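Local coordinates for protein PTS system fructose-like EIIB component 3 (PDB 4TN5) that probably passes a phosphoryl group from its EIIA partner, through a phosphocysteine, to fructose-like sugars as the EIIC component takes them into the cell, at residues D51-I54 with R55-D58. Numbering follows the deposited sequence.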
loop_
_atom_site.group_PDB
_atom_site.type_symbol
_atom_site.label_atom_id
_atom_site.label_comp_id
_atom_site.label_asym_id
_atom_site.label_seq_id
_atom_site.Cartn_x
_atom_site.Cartn_y
_atom_site.Cartn_z
ATOM N N ASP A 51 9.564 -12.574 13.340
ATOM C CA ASP A 51 8.291 -12.435 12.641
ATOM C C ASP A 51 7.081 -12.491 13.568
ATOM O O ASP A 51 6.022 -11.959 13.236
ATOM C CB ASP A 51 8.181 -13.396 11.457
ATOM C CG ASP A 51 9.273 -13.163 10.434
ATOM O OD1 ASP A 51 10.034 -12.191 10.606
ATOM O OD2 ASP A 51 9.345 -13.912 9.437
ATOM N N GLU A 52 7.251 -13.092 14.742
ATOM C CA GLU A 52 6.235 -12.986 15.780
ATOM C C GLU A 52 6.077 -11.523 16.186
ATOM O O GLU A 52 4.987 -11.089 16.541
ATOM C CB GLU A 52 6.564 -13.854 17.005
ATOM C CG GLU A 52 8.013 -13.812 17.502
ATOM C CD GLU A 52 8.946 -14.725 16.722
ATOM O OE1 GLU A 52 8.858 -14.753 15.477
ATOM O OE2 GLU A 52 9.765 -15.424 17.356
ATOM N N ASP A 53 7.173 -10.769 16.119
ATOM C CA ASP A 53 7.149 -9.333 16.376
ATOM C C ASP A 53 6.381 -8.620 15.269
ATOM O O ASP A 53 5.587 -7.718 15.530
ATOM C CB ASP A 53 8.572 -8.775 16.418
ATOM C CG ASP A 53 9.296 -9.101 17.705
ATOM O OD1 ASP A 53 8.625 -9.340 18.731
ATOM O OD2 ASP A 53 10.544 -9.133 17.679
ATOM N N ILE A 54 6.644 -9.022 14.029
ATOM C CA ILE A 54 6.037 -8.396 12.858
ATOM C C ILE A 54 4.550 -8.735 12.761
ATOM O O ILE A 54 3.739 -7.916 12.324
ATOM C CB ILE A 54 6.763 -8.830 11.561
ATOM C CG1 ILE A 54 8.240 -8.440 11.624
ATOM C CG2 ILE A 54 6.109 -8.212 10.331
ATOM C CD1 ILE A 54 9.023 -8.798 10.378
ATOM N N ARG A 55 4.199 -9.943 13.190
ATOM C CA ARG A 55 2.827 -10.436 13.090
ATOM C C ARG A 55 1.934 -9.938 14.234
ATOM O O ARG A 55 0.706 -9.990 14.146
ATOM C CB ARG A 55 2.831 -11.971 12.991
ATOM C CG ARG A 55 3.448 -12.572 11.731
ATOM C CD ARG A 55 3.322 -14.089 11.725
ATOM N NE ARG A 55 3.929 -14.680 10.537
ATOM C CZ ARG A 55 3.323 -14.780 9.357
ATOM N NH1 ARG A 55 2.084 -14.332 9.203
ATOM N NH2 ARG A 55 3.960 -15.326 8.330
ATOM N N ARG A 56 2.545 -9.430 15.298
ATOM C CA ARG A 56 1.768 -8.882 16.406
ATOM C C ARG A 56 1.924 -7.369 16.495
ATOM O O ARG A 56 1.341 -6.726 17.369
ATOM C CB ARG A 56 2.174 -9.527 17.728
ATOM C CG ARG A 56 3.504 -9.043 18.250
ATOM C CD ARG A 56 3.911 -9.794 19.496
ATOM N NE ARG A 56 5.245 -9.400 19.928
ATOM C CZ ARG A 56 5.499 -8.323 20.662
ATOM N NH1 ARG A 56 4.505 -7.534 21.046
ATOM N NH2 ARG A 56 6.745 -8.035 21.011
ATOM N N ALA A 57 2.721 -6.806 15.594
ATOM C CA ALA A 57 2.864 -5.360 15.507
ATOM C C ALA A 57 1.584 -4.765 14.938
ATOM O O ALA A 57 0.964 -5.346 14.048
ATOM C CB ALA A 57 4.051 -4.993 14.636
ATOM N N ASP A 58 1.189 -3.610 15.458
ATOM C CA ASP A 58 -0.023 -2.953 14.993
ATOM C C ASP A 58 0.235 -2.180 13.705
ATOM O O ASP A 58 -0.684 -1.932 12.923
ATOM C CB ASP A 58 -0.576 -2.028 16.075
ATOM C CG ASP A 58 -0.938 -2.770 17.347
ATOM O OD1 ASP A 58 -2.080 -3.268 17.442
ATOM O OD2 ASP A 58 -0.080 -2.856 18.251
#
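The short surface helix 51-56, which leads into strand 59-64 of the EIIB sheet, is tied along one flank by an i to i+3 salt bridge between Asp-53 and Arg-56. The two side chains run side by side, and Arg-56 NH2 reaches Asp-53 OD1 at 3.2 Å. The nitrogen comes to the anti side of the carboxylate, 33° out of its plane, and the two flat groups are turned 71° apart, an arrangement that gives a single N-H bond and not the paired, coplanar fork. With chi1 at 75°, Arg-56 CG sits between backbone N and carbonyl carbon, bringing it 3.1 Å from Glu-52 O before the extended chain carries the guanidinium alongside the Asp-53 carboxylate. The firm turn bond is Arg-55 N to Asp-51 O at 2.7 Å; one residue on, Arg-56 N makes two weak bonds, to Glu-52 O and Asp-53 O, as the helix runs out. Ile-54 turns inward onto Leu-49, Phe-74 and Cys-77. The Arg-56 guanidinium also makes a cation-pi contact with Tyr-3. An alanine in place of Asp-53 would probably leave that guanidinium without its carboxylate mate and freer to turn. A single tilted bond at the protein surface is consistent with a modest electrostatic tie across the weakly bonded last turn.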